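Local coordinates for protein phosphatase (Thermotoga maritima, PDB 1NF2) that probably acts as a magnesium-dependent phosphatase of the HAD family, with a separate domain thought to bind the substrate, at residues 89-101 against 156-168. Residues are numbered along the deposited sequence; the frame is centred on the assembly and turned at random.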
loop_
_atom_site.group_PDB
_atom_site.type_symbol
_atom_site.label_atom_id
_atom_site.label_comp_id
_atom_site.label_asym_id
_atom_site.label_seq_id
_atom_site.Cartn_x
_atom_site.Cartn_y
_atom_site.Cartn_z
ATOM N N LYS A 89 14.760 3.915 -17.098
ATOM C CA LYS A 89 15.585 4.866 -17.828
ATOM C C LYS A 89 14.835 5.342 -19.067
ATOM O O LYS A 89 14.806 6.536 -19.355
ATOM C CB LYS A 89 16.916 4.231 -18.235
ATOM C CG LYS A 89 17.913 5.228 -18.814
ATOM C CD LYS A 89 19.275 4.593 -19.052
ATOM C CE LYS A 89 20.292 5.628 -19.511
ATOM N NZ LYS A 89 21.647 5.037 -19.694
ATOM N N ASP A 90 14.227 4.405 -19.790
ATOM C CA ASP A 90 13.459 4.731 -20.988
ATOM C C ASP A 90 12.322 5.699 -20.693
ATOM O O ASP A 90 12.060 6.620 -21.471
ATOM C CB ASP A 90 12.855 3.473 -21.611
ATOM C CG ASP A 90 13.862 2.670 -22.395
ATOM O OD1 ASP A 90 13.443 1.712 -23.077
ATOM O OD2 ASP A 90 15.067 2.992 -22.326
ATOM N N ILE A 91 11.636 5.479 -19.573
ATOM C CA ILE A 91 10.516 6.327 -19.190
ATOM C C ILE A 91 10.975 7.736 -18.851
ATOM O O ILE A 91 10.345 8.707 -19.263
ATOM C CB ILE A 91 9.751 5.729 -17.981
ATOM C CG1 ILE A 91 9.065 4.422 -18.405
ATOM C CG2 ILE A 91 8.730 6.731 -17.453
ATOM C CD1 ILE A 91 8.349 3.696 -17.269
ATOM N N ILE A 92 12.071 7.847 -18.108
ATOM C CA ILE A 92 12.606 9.151 -17.721
ATOM C C ILE A 92 13.125 9.943 -18.921
ATOM O O ILE A 92 12.861 11.142 -19.038
ATOM C CB ILE A 92 13.741 9.011 -16.662
ATOM C CG1 ILE A 92 13.145 9.044 -15.251
ATOM C CG2 ILE A 92 14.749 10.142 -16.799
ATOM C CD1 ILE A 92 12.139 7.962 -14.975
ATOM N N GLU A 93 13.866 9.283 -19.807
ATOM C CA GLU A 93 14.391 9.959 -20.989
ATOM C C GLU A 93 13.250 10.385 -21.912
ATOM O O GLU A 93 13.351 11.377 -22.628
ATOM C CB GLU A 93 15.377 9.052 -21.726
ATOM C CG GLU A 93 16.707 8.924 -20.994
ATOM C CD GLU A 93 17.701 8.018 -21.700
ATOM O OE1 GLU A 93 18.849 7.914 -21.212
ATOM O OE2 GLU A 93 17.336 7.411 -22.734
ATOM N N TYR A 94 12.150 9.647 -21.863
ATOM C CA TYR A 94 10.984 9.953 -22.679
ATOM C C TYR A 94 10.203 11.132 -22.086
ATOM O O TYR A 94 9.741 12.025 -22.802
ATOM C CB TYR A 94 10.073 8.729 -22.726
ATOM C CG TYR A 94 8.888 8.844 -23.660
ATOM C CD1 TYR A 94 8.955 8.358 -24.968
ATOM C CD2 TYR A 94 7.687 9.398 -23.225
ATOM C CE1 TYR A 94 7.848 8.414 -25.818
ATOM C CE2 TYR A 94 6.579 9.462 -24.063
ATOM C CZ TYR A 94 6.665 8.967 -25.358
ATOM O OH TYR A 94 5.565 9.026 -26.179
ATOM N N ILE A 95 10.082 11.127 -20.763
ATOM C CA ILE A 95 9.321 12.132 -20.041
ATOM C C ILE A 95 9.974 13.501 -19.830
ATOM O O ILE A 95 9.278 14.515 -19.749
ATOM C CB ILE A 95 8.907 11.562 -18.676
ATOM C CG1 ILE A 95 7.656 12.262 -18.170
ATOM C CG2 ILE A 95 10.033 11.739 -17.671
ATOM C CD1 ILE A 95 7.204 11.740 -16.832
ATOM N N LYS A 96 11.300 13.548 -19.744
ATOM C CA LYS A 96 11.978 14.818 -19.511
ATOM C C LYS A 96 11.778 15.885 -20.592
ATOM O O LYS A 96 11.495 17.041 -20.276
ATOM C CB LYS A 96 13.473 14.581 -19.254
ATOM C CG LYS A 96 13.743 13.918 -17.898
ATOM C CD LYS A 96 15.212 13.535 -17.701
ATOM C CE LYS A 96 16.107 14.752 -17.500
ATOM N NZ LYS A 96 15.786 15.495 -16.244
ATOM N N PRO A 97 11.914 15.520 -21.878
ATOM C CA PRO A 97 11.723 16.537 -22.916
ATOM C C PRO A 97 10.328 17.159 -22.849
ATOM O O PRO A 97 10.096 18.250 -23.368
ATOM C CB PRO A 97 11.944 15.757 -24.211
ATOM C CG PRO A 97 12.920 14.695 -23.801
ATOM C CD PRO A 97 12.356 14.246 -22.470
ATOM N N LEU A 98 9.404 16.456 -22.202
ATOM C CA LEU A 98 8.026 16.918 -22.060
ATOM C C LEU A 98 7.836 17.930 -20.930
ATOM O O LEU A 98 6.713 18.349 -20.647
ATOM C CB LEU A 98 7.106 15.714 -21.834
ATOM C CG LEU A 98 6.412 15.096 -23.051
ATOM C CD1 LEU A 98 7.322 15.151 -24.262
ATOM C CD2 LEU A 98 5.997 13.674 -22.732
ATOM N N ASN A 99 8.935 18.324 -20.293
ATOM C CA ASN A 99 8.891 19.275 -19.184
ATOM C C ASN A 99 7.692 19.082 -18.263
ATOM O O ASN A 99 6.673 19.769 -18.392
ATOM C CB ASN A 99 8.911 20.715 -19.700
ATOM C CG ASN A 99 10.298 21.319 -19.664
ATOM O OD1 ASN A 99 11.179 20.933 -20.434
ATOM N ND2 ASN A 99 10.506 22.264 -18.751
ATOM N N VAL A 100 7.830 18.139 -17.334
ATOM C CA VAL A 100 6.785 17.826 -16.368
ATOM C C VAL A 100 7.374 17.826 -14.964
ATOM O O VAL A 100 8.583 17.975 -14.785
ATOM C CB VAL A 100 6.185 16.437 -16.633
ATOM C CG1 VAL A 100 5.556 16.395 -18.014
ATOM C CG2 VAL A 100 7.269 15.380 -16.513
ATOM N N HIS A 101 6.513 17.667 -13.966
ATOM C CA HIS A 101 6.957 17.625 -12.580
ATOM C C HIS A 101 6.836 16.187 -12.086
ATOM O O HIS A 101 5.745 15.694 -11.801
ATOM C CB HIS A 101 6.119 18.578 -11.725
ATOM C CG HIS A 101 6.375 20.024 -12.021
ATOM N ND1 HIS A 101 7.619 20.604 -11.873
ATOM C CD2 HIS A 101 5.556 21.002 -12.476
ATOM C CE1 HIS A 101 7.554 21.875 -12.224
ATOM N NE2 HIS A 101 6.314 22.143 -12.594
ATOM N N ARG A 156 -3.713 18.593 -18.165
ATOM C CA ARG A 156 -2.493 18.087 -18.772
ATOM C C ARG A 156 -2.142 16.680 -18.296
ATOM O O ARG A 156 -1.531 15.904 -19.034
ATOM C CB ARG A 156 -1.331 19.045 -18.485
ATOM C CG ARG A 156 -0.225 18.999 -19.534
ATOM C CD ARG A 156 0.670 20.229 -19.450
ATOM N NE ARG A 156 1.865 20.001 -18.644
ATOM C CZ ARG A 156 2.926 19.319 -19.062
ATOM N NH1 ARG A 156 2.941 18.794 -20.280
ATOM N NH2 ARG A 156 3.973 19.163 -18.264
ATOM N N LEU A 157 -2.536 16.347 -17.069
ATOM C CA LEU A 157 -2.246 15.027 -16.523
ATOM C C LEU A 157 -3.052 13.959 -17.260
ATOM O O LEU A 157 -2.586 12.834 -17.438
ATOM C CB LEU A 157 -2.560 14.982 -15.025
ATOM C CG LEU A 157 -1.776 13.948 -14.212
ATOM C CD1 LEU A 157 -0.292 14.298 -14.258
ATOM C CD2 LEU A 157 -2.266 13.932 -12.773
ATOM N N ASP A 158 -4.264 14.310 -17.683
ATOM C CA ASP A 158 -5.106 13.369 -18.419
ATOM C C ASP A 158 -4.465 13.079 -19.772
ATOM O O ASP A 158 -4.636 11.998 -20.336
ATOM C CB ASP A 158 -6.506 13.947 -18.641
ATOM C CG ASP A 158 -7.434 13.708 -17.467
ATOM O OD1 ASP A 158 -8.596 14.165 -17.530
ATOM O OD2 ASP A 158 -7.008 13.065 -16.485
ATOM N N GLU A 159 -3.733 14.061 -20.289
ATOM C CA GLU A 159 -3.061 13.914 -21.572
ATOM C C GLU A 159 -1.788 13.096 -21.381
ATOM O O GLU A 159 -1.508 12.179 -22.152
ATOM C CB GLU A 159 -2.732 15.293 -22.154
ATOM C CG GLU A 159 -3.966 16.159 -22.390
ATOM C CD GLU A 159 -3.636 17.556 -22.889
ATOM O OE1 GLU A 159 -4.578 18.348 -23.094
ATOM O OE2 GLU A 159 -2.441 17.866 -23.076
ATOM N N LEU A 160 -1.022 13.425 -20.347
ATOM C CA LEU A 160 0.204 12.698 -20.068
ATOM C C LEU A 160 -0.112 11.226 -19.843
ATOM O O LEU A 160 0.598 10.347 -20.328
ATOM C CB LEU A 160 0.899 13.287 -18.846
ATOM C CG LEU A 160 1.433 14.702 -19.057
ATOM C CD1 LEU A 160 2.103 15.194 -17.787
ATOM C CD2 LEU A 160 2.423 14.702 -20.218
ATOM N N LYS A 161 -1.191 10.966 -19.115
ATOM C CA LYS A 161 -1.628 9.604 -18.835
ATOM C C LYS A 161 -1.789 8.861 -20.160
ATOM O O LYS A 161 -1.267 7.763 -20.347
ATOM C CB LYS A 161 -2.964 9.645 -18.095
ATOM C CG LYS A 161 -3.363 8.357 -17.407
ATOM C CD LYS A 161 -3.976 7.350 -18.349
ATOM C CE LYS A 161 -4.404 6.107 -17.578
ATOM N NZ LYS A 161 -5.174 5.149 -18.416
ATOM N N GLU A 162 -2.514 9.489 -21.077
ATOM C CA GLU A 162 -2.789 8.929 -22.395
ATOM C C GLU A 162 -1.540 8.475 -23.157
ATOM O O GLU A 162 -1.451 7.326 -23.586
ATOM C CB GLU A 162 -3.548 9.960 -23.233
ATOM C CG GLU A 162 -4.047 9.446 -24.570
ATOM C CD GLU A 162 -4.632 10.549 -25.438
ATOM O OE1 GLU A 162 -3.859 11.417 -25.913
ATOM O OE2 GLU A 162 -5.866 10.544 -25.642
ATOM N N ILE A 163 -0.575 9.370 -23.322
ATOM C CA ILE A 163 0.629 9.021 -24.062
ATOM C C ILE A 163 1.571 8.050 -23.341
ATOM O O ILE A 163 2.223 7.228 -23.986
ATOM C CB ILE A 163 1.427 10.288 -24.476
ATOM C CG1 ILE A 163 2.624 10.482 -23.555
ATOM C CG2 ILE A 163 0.525 11.511 -24.423
ATOM C CD1 ILE A 163 3.702 11.347 -24.146
ATOM N N LEU A 164 1.654 8.141 -22.016
ATOM C CA LEU A 164 2.534 7.246 -21.277
ATOM C C LEU A 164 1.964 5.836 -21.221
ATOM O O LEU A 164 2.712 4.858 -21.215
ATOM C CB LEU A 164 2.801 7.789 -19.867
ATOM C CG LEU A 164 3.751 8.992 -19.868
ATOM C CD1 LEU A 164 3.861 9.594 -18.484
ATOM C CD2 LEU A 164 5.117 8.545 -20.373
ATOM N N SER A 165 0.642 5.726 -21.205
ATOM C CA SER A 165 0.008 4.414 -21.175
ATOM C C SER A 165 0.204 3.724 -22.529
ATOM O O SER A 165 0.639 2.575 -22.593
ATOM C CB SER A 165 -1.486 4.553 -20.872
ATOM O OG SER A 165 -2.101 3.278 -20.793
ATOM N N GLU A 166 -0.119 4.433 -23.610
ATOM C CA GLU A 166 0.032 3.898 -24.964
ATOM C C GLU A 166 1.461 3.437 -25.214
ATOM O O GLU A 166 1.696 2.397 -25.821
ATOM C CB GLU A 166 -0.312 4.970 -25.998
ATOM C CG GLU A 166 -1.772 5.347 -26.057
ATOM C CD GLU A 166 -2.628 4.246 -26.642
ATOM O OE1 GLU A 166 -2.734 3.171 -26.016
ATOM O OE2 GLU A 166 -3.193 4.456 -27.735
ATOM N N ARG A 167 2.411 4.228 -24.731
ATOM C CA ARG A 167 3.826 3.945 -24.925
ATOM C C ARG A 167 4.437 2.901 -23.993
ATOM O O ARG A 167 5.313 2.142 -24.408
ATOM C CB ARG A 167 4.621 5.248 -24.808
ATOM C CG ARG A 167 6.126 5.086 -24.948
ATOM C CD ARG A 167 6.537 4.625 -26.350
ATOM N NE ARG A 167 7.989 4.520 -26.450
ATOM C CZ ARG A 167 8.718 3.592 -25.835
ATOM N NH1 ARG A 167 8.127 2.669 -25.079
ATOM N NH2 ARG A 167 10.045 3.610 -25.938
ATOM N N PHE A 168 3.983 2.850 -22.744
ATOM C CA PHE A 168 4.561 1.909 -21.791
ATOM C C PHE A 168 3.629 0.884 -21.149
ATOM O O PHE A 168 4.048 0.119 -20.284
ATOM C CB PHE A 168 5.279 2.695 -20.705
ATOM C CG PHE A 168 6.406 3.536 -21.223
ATOM C CD1 PHE A 168 7.541 2.940 -21.759
ATOM C CD2 PHE A 168 6.352 4.924 -21.144
ATOM C CE1 PHE A 168 8.614 3.720 -22.202
ATOM C CE2 PHE A 168 7.417 5.706 -21.584
ATOM C CZ PHE A 168 8.550 5.103 -22.111
#
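Phe168 lies between Ile91 and its own neighbour Arg167. Ile91 CG1 stands over one ring face, 3.6 Å from the centroid and almost straight above it. Arg167 CG covers the opposite face. At the edge of the Phe168 ring, near its plane, are Tyr94 CB and Leu164 CD2. That edge also points at the face of Tyr94, an edge-to-face pair with centroids 5.4 Å apart and planes at 78°. Arg167 CG adds a CH-pi contact over the same face of Tyr94, off-centre near CE1. Arg167 bends at chi2, and Phe168 CZ lies over one face of its guanidinium, toward the rim of that group; Tyr94 CE1 comes to it obliquely. Ile163 CD1 meets the edge of Tyr94, 3.4 Å from CE2.

Tyr94 CG is anti to the backbone N (chi1 -174°), which sends the ring into the hole formed by Ile163, Leu164, Arg167 and Phe168. With an alanine here, a gap would probably open between Ile163 and Arg167, and the Phe168 edge would probably be less firmly held.

Further along, Leu98 CD2 and Ile163 CD1 meet tip to tip at 3.6 Å. Val100 CG1 and Leu160 CD1 do the same at 3.7 Å. Arg156 NH2 lies 2.8 Å from Asn99 O.

The helical segments 89-95 and 156-168 run roughly antiparallel, at 143°. They belong to the domain apart from the one that holds magnesium, probably the substrate-binding cap of this HAD phosphatase. Ile91 and Ile95 also touch strand 147-151, and Leu160 touches strand 181-186, so both helices rest on the same mixed sheet. Helix 85-95 and the residues after it meet helix 154-168 mainly through apolar and aromatic fit, while the charge of Arg156 is probably met chiefly by its salt bridge from NE to Asp152, outside the contact.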